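Local coordinates for protein putative NADH-flavin reductase (Lactobacillus casei ATCC 334, PDB 3H2S) that binds NADPH in a Rossmann-type fold and probably works as an NAD(P)H-dependent oxidoreductase, at residues 1-12 against 60-70; 98-109 against 152-160. All coordinates share one frame; numbering follows the deposited sequence.

Interaction 1: residues 1-12 against 60-70; sequences MKIAVLGATGRA and LDSVDAVVDAL. With NDP (NADPH dihydro-nicotinamide-adenine-dinucleotide phosphate), chain C.
Ala-4 and Val-67 meet in the parallel pair of strands 2-6 and 65-68, where the Val-67 N–Ala-4 O hydrogen bond (2.9 Å) is one rung of a regular ladder. Apolar side chains pack on both faces of this buried part. On one, the side chains of Ile-3 and Val-67 lie side by side, pointing the same way, and touch CG2 to CG2 at 4.1 Å. On the other, the methyl of Ala-4 meets Leu-60 CD2 at 4.0 Å, while Leu-6 reaches Val-66 through CD1 and Leu-70 through CB.

The start of the pair is more open to solvent, and polar groups do the holding there. Asp-64 OD1 takes the backbone N of Lys-2 at 2.8 Å on its anti lone pair, in an almost straight bond (174°). Lys-2 O in turn is gripped by two donors, the backbone N atoms of Asp-64 and Ala-65. With CG anti to the backbone N (chi1 -172°) and the chain extended beyond it, the lysine runs along Ser-62 until NZ bonds Ser-62 OG at 2.9 Å.

At the other end, Asp-68 OD1 forms an Asx turn with the backbone N of Leu-70, and Leu-70 CD2 lies 3.5 Å from Gly-7 N. Beyond Gly-7 the chain turns into helix 11-22, and the backbone N atoms of Arg-11 and Ala-12 donate to NADPH O2A (2.7 Å) and O1N. First strand, glycine-containing turn and helix N terminus holding the pyrophosphate make up the Rossmann dinucleotide-binding motif; strand 65-68 is the first strand's parallel neighbour, and Leu-70 beyond its end also lines the NADPH pocket.

Interaction 2: residues 98-109 against 152-160; sequences TLAVFILGSASL and NWIGISPSE. With NDP (NADPH dihydro-nicotinamide-adenine-dinucleotide phosphate), chain C.
Val-101 sets CG1 anti to its backbone N (chi1 177°), which carries that methyl to Ile-156 CD1 at 3.8 Å and leaves CG2 beside Ile-154. On the opposite face of the sheet, Phe-102 has CG beside the backbone N (chi1 -64°) and brings CE2 within 3.8 Å of Trp-153 CB; the two side chains cross at about a right angle, and the indole leads away from the contact. Gly-155 lies next along that face, its CA against Leu-104 CD1.

Five backbone bonds join these parallel strands, from Ala-100 N–Asn-152 O to Leu-104 N–Ile-156 O, and a water links Thr-98 O to Asn-152 N just before the first. After the last, side chains take over: Ser-157 OG donates to Gly-105 O at 2.9 Å, from above the carbonyl plane, and is also hydrogen-bonded to Arg-209 NH1. The bond from Ser-106 OG to Pro-158 O is weak.

The nicotinamide end of NADPH sits at the C-terminal ends of these strands. Ser-106 N donates to the carboxamide O7N (2.7 Å), Glu-160 O lies 2.9 Å from N7N, and Pro-158 CG approaches C2N at 3.7 Å. Helix 189-201 packs over Val-101, Ile-103 and Ile-156, helix 132-145 over Phe-102 and Leu-104, and strands 65-68 and 209-214 flank the pair in the sheet.

In the fold
From the N terminus, strand 2-6 leads into helix 11-22 and two further strands, 26-31 and 46-49, which extend the sheet to one side; interaction 1 closes this loop when strand 65-68 returns beside strand 2-6. Helix 80-91 then leads to strand 99-103, and interaction 2 closes the second loop through helix 132-145. The two parallel connections follow in series, and their loops neither nest nor cross. Strands 65-68 and 99-103 are themselves neighbours, probably joined by Val-66 N–Leu-99 O and Asp-68 N–Val-101 O bonds, so the two contacts are adjoining parts of one sheet, with NADPH lying across the C-terminal ends of its strands.

Interaction 1: residues 1-12 against 60-70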
loop_
_atom_site.group_PDB
_atom_site.type_symbol
_atom_site.label_atom_id
_atom_site.label_comp_id
_atom_site.label_asym_id
_atom_site.label_seq_id
_atom_site.Cartn_x
_atom_site.Cartn_y
_atom_site.Cartn_z
HETATM N N MSE A 1 13.874 -18.396 17.085
HETATM C CA MSE A 1 13.500 -17.969 15.710
HETATM C C MSE A 1 14.307 -16.735 15.311
HETATM O O MSE A 1 14.933 -16.097 16.161
HETATM C CB MSE A 1 11.989 -17.678 15.631
HETATM C CG MSE A 1 11.594 -16.231 15.960
HETATM SE SE MSE A 1 9.651 -15.904 15.895
HETATM C CE MSE A 1 9.224 -16.957 14.294
ATOM N N LYS A 2 14.299 -16.409 14.022
ATOM C CA LYS A 2 14.997 -15.234 13.538
ATOM C C LYS A 2 14.045 -14.069 13.282
ATOM O O LYS A 2 13.008 -14.223 12.622
ATOM C CB LYS A 2 15.815 -15.550 12.283
ATOM C CG LYS A 2 16.698 -14.394 11.863
ATOM C CD LYS A 2 17.607 -14.751 10.709
ATOM C CE LYS A 2 18.497 -13.580 10.356
ATOM N NZ LYS A 2 19.464 -13.950 9.287
ATOM N N ILE A 3 14.363 -12.930 13.883
ATOM C CA ILE A 3 13.454 -11.786 13.897
ATOM C C ILE A 3 14.187 -10.580 13.319
ATOM O O ILE A 3 15.213 -10.152 13.857
ATOM C CB ILE A 3 12.987 -11.441 15.357
ATOM C CG1 ILE A 3 12.441 -12.673 16.080
ATOM C CG2 ILE A 3 11.953 -10.309 15.343
ATOM C CD1 ILE A 3 11.925 -12.387 17.515
ATOM N N ALA A 4 13.670 -10.042 12.215
ATOM C CA ALA A 4 14.141 -8.756 11.699
ATOM C C ALA A 4 13.374 -7.636 12.377
ATOM O O ALA A 4 12.141 -7.674 12.428
ATOM C CB ALA A 4 13.953 -8.682 10.180
ATOM N N VAL A 5 14.092 -6.653 12.922
ATOM C CA VAL A 5 13.434 -5.508 13.547
ATOM C C VAL A 5 13.683 -4.249 12.725
ATOM O O VAL A 5 14.837 -3.797 12.577
ATOM C CB VAL A 5 13.917 -5.305 14.996
ATOM C CG1 VAL A 5 13.239 -4.091 15.633
ATOM C CG2 VAL A 5 13.699 -6.587 15.809
ATOM N N LEU A 6 12.613 -3.702 12.152
ATOM C CA LEU A 6 12.710 -2.434 11.438
ATOM C C LEU A 6 12.539 -1.291 12.437
ATOM O O LEU A 6 11.716 -1.377 13.340
ATOM C CB LEU A 6 11.630 -2.340 10.365
ATOM C CG LEU A 6 11.805 -2.998 8.985
ATOM C CD1 LEU A 6 12.575 -4.297 8.986
ATOM C CD2 LEU A 6 10.438 -3.151 8.296
ATOM N N GLY A 7 13.380 -0.266 12.335
ATOM C CA GLY A 7 13.401 0.769 13.361
ATOM C C GLY A 7 13.958 0.222 14.676
ATOM O O GLY A 7 13.582 0.679 15.752
ATOM N N ALA A 8 14.951 -0.655 14.563
ATOM C CA ALA A 8 15.599 -1.299 15.715
ATOM C C ALA A 8 16.328 -0.325 16.655
ATOM O O ALA A 8 16.453 -0.592 17.843
ATOM C CB ALA A 8 16.564 -2.399 15.234
ATOM N N THR A 9 16.753 0.823 16.129
ATOM C CA THR A 9 17.450 1.836 16.940
ATOM C C THR A 9 16.505 2.799 17.659
ATOM O O THR A 9 16.942 3.580 18.523
ATOM C CB THR A 9 18.448 2.652 16.091
ATOM O OG1 THR A 9 17.764 3.247 14.981
ATOM C CG2 THR A 9 19.564 1.739 15.590
ATOM N N GLY A 10 15.209 2.682 17.364
ATOM C CA GLY A 10 14.201 3.560 17.964
ATOM C C GLY A 10 13.885 3.196 19.407
ATOM O O GLY A 10 14.445 2.246 19.964
ATOM N N ARG A 11 12.931 3.904 19.992
ATOM C CA ARG A 11 12.540 3.670 21.383
ATOM C C ARG A 11 11.863 2.304 21.526
ATOM O O ARG A 11 12.311 1.481 22.319
ATOM C CB ARG A 11 11.614 4.785 21.877
ATOM C CG ARG A 11 12.247 6.206 21.746
ATOM C CD ARG A 11 11.216 7.314 21.901
ATOM N NE ARG A 11 10.584 7.273 23.207
ATOM C CZ ARG A 11 9.325 6.896 23.426
ATOM N NH1 ARG A 11 8.541 6.544 22.416
ATOM N NH2 ARG A 11 8.848 6.900 24.660
ATOM N N ALA A 12 10.805 2.071 20.749
ATOM C CA ALA A 12 10.128 0.760 20.727
ATOM C C ALA A 12 11.063 -0.329 20.203
ATOM O O ALA A 12 11.204 -1.394 20.812
ATOM C CB ALA A 12 8.859 0.816 19.893
ATOM N N LEU A 60 14.865 -10.951 3.537
ATOM C CA LEU A 60 13.953 -11.413 4.572
ATOM C C LEU A 60 13.737 -12.926 4.566
ATOM O O LEU A 60 12.969 -13.441 5.367
ATOM C CB LEU A 60 12.601 -10.695 4.469
ATOM C CG LEU A 60 12.519 -9.262 4.998
ATOM C CD1 LEU A 60 11.076 -8.839 5.207
ATOM C CD2 LEU A 60 13.320 -9.096 6.275
ATOM N N ASP A 61 14.370 -13.642 3.646
ATOM C CA ASP A 61 14.011 -15.048 3.467
ATOM C C ASP A 61 14.535 -15.971 4.566
ATOM O O ASP A 61 13.936 -17.013 4.846
ATOM C CB ASP A 61 14.383 -15.568 2.077
ATOM C CG ASP A 61 13.407 -16.629 1.575
ATOM O OD1 ASP A 61 12.452 -16.960 2.316
ATOM O OD2 ASP A 61 13.588 -17.127 0.441
ATOM N N SER A 62 15.579 -15.538 5.263
ATOM C CA SER A 62 16.068 -16.297 6.410
ATOM C C SER A 62 15.304 -16.009 7.706
ATOM O O SER A 62 15.538 -16.668 8.725
ATOM C CB SER A 62 17.568 -16.073 6.617
ATOM O OG SER A 62 17.820 -14.753 7.058
ATOM N N VAL A 63 14.435 -15.003 7.693
ATOM C CA VAL A 63 13.759 -14.590 8.929
ATOM C C VAL A 63 12.365 -15.222 9.094
ATOM O O VAL A 63 11.645 -15.449 8.115
ATOM C CB VAL A 63 13.691 -13.051 9.082
ATOM C CG1 VAL A 63 15.038 -12.405 8.733
ATOM C CG2 VAL A 63 12.589 -12.490 8.239
ATOM N N ASP A 64 12.010 -15.526 10.339
ATOM C CA ASP A 64 10.727 -16.134 10.676
ATOM C C ASP A 64 9.680 -15.063 11.017
ATOM O O ASP A 64 8.470 -15.292 10.900
ATOM C CB ASP A 64 10.905 -17.104 11.855
ATOM C CG ASP A 64 11.953 -18.172 11.585
ATOM O OD1 ASP A 64 13.024 -18.156 12.241
ATOM O OD2 ASP A 64 11.708 -19.035 10.711
ATOM N N ALA A 65 10.157 -13.903 11.450
ATOM C CA ALA A 65 9.280 -12.796 11.810
ATOM C C ALA A 65 9.933 -11.448 11.533
ATOM O O ALA A 65 11.163 -11.303 11.581
ATOM C CB ALA A 65 8.885 -12.873 13.270
ATOM N N VAL A 66 9.080 -10.455 11.332
ATOM C CA VAL A 66 9.497 -9.072 11.143
ATOM C C VAL A 66 8.675 -8.180 12.061
ATOM O O VAL A 66 7.462 -8.354 12.187
ATOM C CB VAL A 66 9.279 -8.612 9.677
ATOM C CG1 VAL A 66 9.728 -7.156 9.514
ATOM C CG2 VAL A 66 10.071 -9.510 8.731
ATOM N N VAL A 67 9.330 -7.218 12.701
ATOM C CA VAL A 67 8.601 -6.241 13.485
ATOM C C VAL A 67 8.809 -4.849 12.914
ATOM O O VAL A 67 9.948 -4.426 12.694
ATOM C CB VAL A 67 9.024 -6.268 14.976
ATOM C CG1 VAL A 67 8.226 -5.199 15.769
ATOM C CG2 VAL A 67 8.798 -7.659 15.554
ATOM N N ASP A 68 7.710 -4.163 12.619
ATOM C CA ASP A 68 7.771 -2.787 12.108
ATOM C C ASP A 68 7.675 -1.774 13.265
ATOM O O ASP A 68 6.590 -1.509 13.780
ATOM C CB ASP A 68 6.675 -2.548 11.051
ATOM C CG ASP A 68 6.656 -1.120 10.508
ATOM O OD1 ASP A 68 7.348 -0.237 11.059
ATOM O OD2 ASP A 68 5.916 -0.873 9.512
ATOM N N ALA A 69 8.829 -1.291 13.731
ATOM C CA ALA A 69 8.857 -0.276 14.779
ATOM C C ALA A 69 9.360 1.060 14.255
ATOM O O ALA A 69 9.941 1.846 15.001
ATOM C CB ALA A 69 9.746 -0.750 15.957
ATOM N N LEU A 70 9.185 1.293 12.958
ATOM C CA LEU A 70 9.592 2.559 12.344
ATOM C C LEU A 70 8.613 3.659 12.715
ATOM O O LEU A 70 7.418 3.397 12.922
ATOM C CB LEU A 70 9.643 2.418 10.813
ATOM C CG LEU A 70 10.713 1.493 10.246
ATOM C CD1 LEU A 70 10.302 0.984 8.855
ATOM C CD2 LEU A 70 12.086 2.153 10.224
HETATM P PA NDP C . 11.338 6.339 17.241
HETATM O O1A NDP C . 11.068 7.830 16.887
HETATM O O2A NDP C . 12.113 6.035 18.477
HETATM O O5B NDP C . 12.226 6.011 15.835
HETATM C C5B NDP C . 11.669 4.832 15.199
HETATM C C4B NDP C . 12.694 4.250 14.149
HETATM O O4B NDP C . 12.416 4.837 12.894
HETATM C C3B NDP C . 14.178 4.640 14.462
HETATM O O3B NDP C . 14.890 3.443 14.488
HETATM C C2B NDP C . 14.566 5.520 13.204
HETATM O O2B NDP C . 15.886 5.478 12.792
HETATM C C1B NDP C . 13.603 4.878 12.158
HETATM N N9A NDP C . 13.373 5.797 11.031
HETATM C C8A NDP C . 12.684 7.033 11.136
HETATM N N7A NDP C . 12.579 7.671 9.968
HETATM C C5A NDP C . 13.198 6.803 9.044
HETATM C C6A NDP C . 13.362 6.936 7.654
HETATM N N6A NDP C . 12.916 8.072 7.049
HETATM N N1A NDP C . 14.231 6.075 7.012
HETATM C C2A NDP C . 14.615 4.963 7.708
HETATM N N3A NDP C . 14.348 4.622 9.004
HETATM C C4A NDP C . 13.691 5.628 9.678
HETATM O O3 NDP C . 9.841 5.878 17.427
HETATM P PN NDP C . 8.902 5.156 18.536
HETATM O O1N NDP C . 9.640 3.909 19.056
HETATM O O2N NDP C . 8.718 6.215 19.580
HETATM O O5D NDP C . 7.504 4.631 17.876
HETATM C C5D NDP C . 7.360 3.309 17.348
HETATM C C4D NDP C . 5.906 3.169 16.861
HETATM O O4D NDP C . 5.098 3.592 17.945
HETATM C C3D NDP C . 5.479 3.991 15.609
HETATM O O3D NDP C . 4.549 3.286 14.872
HETATM C C2D NDP C . 4.885 5.276 16.293
HETATM O O2D NDP C . 3.904 5.878 15.487
HETATM C C1D NDP C . 4.183 4.568 17.507
HETATM N N1N NDP C . 3.762 5.538 18.516
HETATM C C2N NDP C . 2.323 5.694 18.696
HETATM C C3N NDP C . 1.914 6.875 19.576
HETATM C C7N NDP C . 0.513 6.653 20.120
HETATM O O7N NDP C . -0.353 6.187 19.393
HETATM N N7N NDP C . 0.202 7.139 21.382
HETATM C C4N NDP C . 2.892 7.403 20.606
HETATM C C5N NDP C . 4.329 7.422 20.148
HETATM C C6N NDP C . 4.766 6.397 19.126
HETATM P P2B NDP C . 17.025 6.337 13.581
HETATM O O1X NDP C . 17.268 5.681 14.989
HETATM O O2X NDP C . 18.374 6.075 12.814
HETATM O O3X NDP C . 16.666 7.777 13.710
#

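Interaction 2: residues 98-109 against 152-160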
loop_
_atom_site.group_PDB
_atom_site.type_symbol
_atom_site.label_atom_id
_atom_site.label_comp_id
_atom_site.label_asym_id
_atom_site.label_seq_id
_atom_site.Cartn_x
_atom_site.Cartn_y
_atom_site.Cartn_z
ATOM N N THR A 98 5.916 -16.032 7.229
ATOM C CA THR A 98 6.513 -15.021 8.105
ATOM C C THR A 98 5.481 -14.193 8.856
ATOM O O THR A 98 4.613 -13.571 8.244
ATOM C CB THR A 98 7.445 -14.095 7.312
ATOM O OG1 THR A 98 8.430 -14.893 6.653
ATOM C CG2 THR A 98 8.158 -13.090 8.242
ATOM N N LEU A 99 5.648 -14.112 10.180
ATOM C CA LEU A 99 4.825 -13.255 11.017
ATOM C C LEU A 99 5.308 -11.818 10.913
ATOM O O LEU A 99 6.505 -11.548 11.008
ATOM C CB LEU A 99 4.920 -13.693 12.483
ATOM C CG LEU A 99 4.443 -15.094 12.853
ATOM C CD1 LEU A 99 4.715 -15.319 14.340
ATOM C CD2 LEU A 99 2.968 -15.181 12.586
ATOM N N ALA A 100 4.380 -10.888 10.762
ATOM C CA ALA A 100 4.744 -9.472 10.736
ATOM C C ALA A 100 3.916 -8.710 11.755
ATOM O O ALA A 100 2.694 -8.606 11.611
ATOM C CB ALA A 100 4.520 -8.899 9.344
ATOM N N VAL A 101 4.580 -8.143 12.763
ATOM C CA VAL A 101 3.898 -7.301 13.734
ATOM C C VAL A 101 4.104 -5.823 13.425
ATOM O O VAL A 101 5.234 -5.346 13.335
ATOM C CB VAL A 101 4.358 -7.605 15.187
ATOM C CG1 VAL A 101 3.681 -6.657 16.205
ATOM C CG2 VAL A 101 4.076 -9.055 15.526
ATOM N N PHE A 102 3.003 -5.096 13.316
ATOM C CA PHE A 102 3.051 -3.653 13.049
ATOM C C PHE A 102 2.580 -2.908 14.284
ATOM O O PHE A 102 1.541 -3.260 14.865
ATOM C CB PHE A 102 2.134 -3.292 11.870
ATOM C CG PHE A 102 2.550 -3.903 10.578
ATOM C CD1 PHE A 102 3.331 -3.191 9.688
ATOM C CD2 PHE A 102 2.185 -5.211 10.259
ATOM C CE1 PHE A 102 3.758 -3.762 8.490
ATOM C CE2 PHE A 102 2.647 -5.814 9.086
ATOM C CZ PHE A 102 3.427 -5.083 8.195
ATOM N N ILE A 103 3.403 -1.968 14.749
ATOM C CA ILE A 103 2.984 -1.062 15.797
ATOM C C ILE A 103 2.182 0.065 15.147
ATOM O O ILE A 103 2.683 0.785 14.276
ATOM C CB ILE A 103 4.150 -0.444 16.579
ATOM C CG1 ILE A 103 5.044 -1.536 17.216
ATOM C CG2 ILE A 103 3.606 0.489 17.643
ATOM C CD1 ILE A 103 6.214 -0.969 18.014
ATOM N N LEU A 104 0.955 0.242 15.612
ATOM C CA LEU A 104 0.046 1.210 15.017
ATOM C C LEU A 104 -0.104 2.411 15.947
ATOM O O LEU A 104 0.747 2.652 16.806
ATOM C CB LEU A 104 -1.306 0.541 14.730
ATOM C CG LEU A 104 -1.233 -0.620 13.725
ATOM C CD1 LEU A 104 -2.562 -1.365 13.656
ATOM C CD2 LEU A 104 -0.798 -0.143 12.339
ATOM N N GLY A 105 -1.113 3.233 15.696
ATOM C CA GLY A 105 -1.328 4.426 16.494
ATOM C C GLY A 105 -2.541 4.282 17.388
ATOM O O GLY A 105 -3.379 3.396 17.189
ATOM N N SER A 106 -2.669 5.220 18.319
ATOM C CA SER A 106 -3.798 5.265 19.230
ATOM C C SER A 106 -5.044 5.832 18.539
ATOM O O SER A 106 -6.170 5.551 18.931
ATOM C CB SER A 106 -3.409 6.127 20.440
ATOM O OG SER A 106 -3.924 5.570 21.633
ATOM N N ALA A 107 -4.846 6.620 17.490
ATOM C CA ALA A 107 -5.953 7.355 16.867
ATOM C C ALA A 107 -6.916 6.469 16.069
ATOM O O ALA A 107 -8.019 6.890 15.724
ATOM C CB ALA A 107 -5.413 8.485 15.995
ATOM N N SER A 108 -6.505 5.234 15.798
ATOM C CA SER A 108 -7.375 4.277 15.116
ATOM C C SER A 108 -8.201 3.464 16.110
ATOM O O SER A 108 -8.963 2.576 15.720
ATOM C CB SER A 108 -6.556 3.363 14.194
ATOM O OG SER A 108 -5.685 2.514 14.924
ATOM N N LEU A 109 -7.978 3.709 17.403
ATOM C CA LEU A 109 -8.792 3.100 18.455
ATOM C C LEU A 109 -10.049 3.924 18.724
ATOM O O LEU A 109 -10.055 5.145 18.523
ATOM C CB LEU A 109 -7.998 2.996 19.750
ATOM C CG LEU A 109 -6.747 2.130 19.780
ATOM C CD1 LEU A 109 -5.966 2.412 21.064
ATOM C CD2 LEU A 109 -7.116 0.663 19.637
ATOM N N ASN A 152 0.461 -13.093 7.207
ATOM C CA ASN A 152 0.389 -13.271 8.665
ATOM C C ASN A 152 0.761 -12.001 9.439
ATOM O O ASN A 152 1.778 -11.961 10.145
ATOM C CB ASN A 152 1.233 -14.464 9.141
ATOM C CG ASN A 152 0.648 -15.796 8.704
ATOM O OD1 ASN A 152 -0.573 -15.955 8.609
ATOM N ND2 ASN A 152 1.518 -16.762 8.439
ATOM N N TRP A 153 -0.023 -10.949 9.251
ATOM C CA TRP A 153 0.252 -9.684 9.929
ATOM C C TRP A 153 -0.488 -9.612 11.255
ATOM O O TRP A 153 -1.437 -10.359 11.485
ATOM C CB TRP A 153 -0.101 -8.486 9.039
ATOM C CG TRP A 153 -1.549 -8.407 8.645
ATOM C CD1 TRP A 153 -2.112 -8.874 7.488
ATOM C CD2 TRP A 153 -2.629 -7.885 9.433
ATOM N NE1 TRP A 153 -3.461 -8.625 7.489
ATOM C CE2 TRP A 153 -3.797 -7.992 8.658
ATOM C CE3 TRP A 153 -2.697 -7.200 10.659
ATOM C CZ2 TRP A 153 -5.034 -7.544 9.114
ATOM C CZ3 TRP A 153 -3.931 -6.748 11.098
ATOM C CH2 TRP A 153 -5.070 -6.906 10.322
ATOM N N ILE A 154 0.055 -8.822 12.176
ATOM C CA ILE A 154 -0.561 -8.586 13.465
ATOM C C ILE A 154 -0.406 -7.093 13.782
ATOM O O ILE A 154 0.674 -6.527 13.633
ATOM C CB ILE A 154 0.117 -9.403 14.582
ATOM C CG1 ILE A 154 -0.017 -10.911 14.339
ATOM C CG2 ILE A 154 -0.473 -9.045 15.955
ATOM C CD1 ILE A 154 0.958 -11.732 15.185
ATOM N N GLY A 155 -1.511 -6.435 14.131
ATOM C CA GLY A 155 -1.447 -5.031 14.524
ATOM C C GLY A 155 -1.539 -4.850 16.028
ATOM O O GLY A 155 -2.337 -5.517 16.703
ATOM N N ILE A 156 -0.657 -4.014 16.574
ATOM C CA ILE A 156 -0.725 -3.659 17.980
ATOM C C ILE A 156 -0.650 -2.142 18.151
ATOM O O ILE A 156 0.337 -1.491 17.758
ATOM C CB ILE A 156 0.415 -4.300 18.806
ATOM C CG1 ILE A 156 0.454 -5.812 18.598
ATOM C CG2 ILE A 156 0.244 -3.960 20.285
ATOM C CD1 ILE A 156 1.603 -6.501 19.330
ATOM N N SER A 157 -1.704 -1.584 18.740
ATOM C CA SER A 157 -1.745 -0.155 19.020
ATOM C C SER A 157 -1.308 0.054 20.457
ATOM O O SER A 157 -1.735 -0.696 21.354
ATOM C CB SER A 157 -3.161 0.398 18.827
ATOM O OG SER A 157 -3.480 0.527 17.457
ATOM N N PRO A 158 -0.528 1.124 20.698
ATOM C CA PRO A 158 -0.237 1.572 22.039
ATOM C C PRO A 158 -1.473 2.208 22.665
ATOM O O PRO A 158 -2.384 2.619 21.958
ATOM C CB PRO A 158 0.868 2.630 21.845
ATOM C CG PRO A 158 1.233 2.602 20.369
ATOM C CD PRO A 158 0.060 2.009 19.667
ATOM N N SER A 159 -1.441 2.392 23.973
ATOM C CA SER A 159 -2.322 3.340 24.639
ATOM C C SER A 159 -1.926 4.759 24.238
ATOM O O SER A 159 -0.888 4.967 23.610
ATOM C CB SER A 159 -2.186 3.184 26.149
ATOM O OG SER A 159 -2.465 1.850 26.528
ATOM N N GLU A 160 -2.659 5.735 24.752
ATOM C CA GLU A 160 -2.458 7.129 24.382
ATOM C C GLU A 160 -1.023 7.592 24.650
ATOM O O GLU A 160 -0.459 8.385 23.882
ATOM C CB GLU A 160 -3.450 8.002 25.147
ATOM C CG GLU A 160 -2.951 9.396 25.477
ATOM C CD GLU A 160 -4.058 10.429 25.432
ATOM O OE1 GLU A 160 -5.167 10.089 24.961
ATOM O OE2 GLU A 160 -3.810 11.587 25.841
HETATM P PA NDP C . 11.338 6.339 17.241
HETATM O O1A NDP C . 11.068 7.830 16.887
HETATM O O2A NDP C . 12.113 6.035 18.477
HETATM O O5B NDP C . 12.226 6.011 15.835
HETATM C C5B NDP C . 11.669 4.832 15.199
HETATM C C4B NDP C . 12.694 4.250 14.149
HETATM O O4B NDP C . 12.416 4.837 12.894
HETATM C C3B NDP C . 14.178 4.640 14.462
HETATM O O3B NDP C . 14.890 3.443 14.488
HETATM C C2B NDP C . 14.566 5.520 13.204
HETATM O O2B NDP C . 15.886 5.478 12.792
HETATM C C1B NDP C . 13.603 4.878 12.158
HETATM N N9A NDP C . 13.373 5.797 11.031
HETATM C C8A NDP C . 12.684 7.033 11.136
HETATM N N7A NDP C . 12.579 7.671 9.968
HETATM C C5A NDP C . 13.198 6.803 9.044
HETATM C C6A NDP C . 13.362 6.936 7.654
HETATM N N6A NDP C . 12.916 8.072 7.049
HETATM N N1A NDP C . 14.231 6.075 7.012
HETATM C C2A NDP C . 14.615 4.963 7.708
HETATM N N3A NDP C . 14.348 4.622 9.004
HETATM C C4A NDP C . 13.691 5.628 9.678
HETATM O O3 NDP C . 9.841 5.878 17.427
HETATM P PN NDP C . 8.902 5.156 18.536
HETATM O O1N NDP C . 9.640 3.909 19.056
HETATM O O2N NDP C . 8.718 6.215 19.580
HETATM O O5D NDP C . 7.504 4.631 17.876
HETATM C C5D NDP C . 7.360 3.309 17.348
HETATM C C4D NDP C . 5.906 3.169 16.861
HETATM O O4D NDP C . 5.098 3.592 17.945
HETATM C C3D NDP C . 5.479 3.991 15.609
HETATM O O3D NDP C . 4.549 3.286 14.872
HETATM C C2D NDP C . 4.885 5.276 16.293
HETATM O O2D NDP C . 3.904 5.878 15.487
HETATM C C1D NDP C . 4.183 4.568 17.507
HETATM N N1N NDP C . 3.762 5.538 18.516
HETATM C C2N NDP C . 2.323 5.694 18.696
HETATM C C3N NDP C . 1.914 6.875 19.576
HETATM C C7N NDP C . 0.513 6.653 20.120
HETATM O O7N NDP C . -0.353 6.187 19.393
HETATM N N7N NDP C . 0.202 7.139 21.382
HETATM C C4N NDP C . 2.892 7.403 20.606
HETATM C C5N NDP C . 4.329 7.422 20.148
HETATM C C6N NDP C . 4.766 6.397 19.126
HETATM P P2B NDP C . 17.025 6.337 13.581
HETATM O O1X NDP C . 17.268 5.681 14.989
HETATM O O2X NDP C . 18.374 6.075 12.814
HETATM O O3X NDP C . 16.666 7.777 13.710
HETATM O O HOH W 1 2.952 -13.885 6.083
#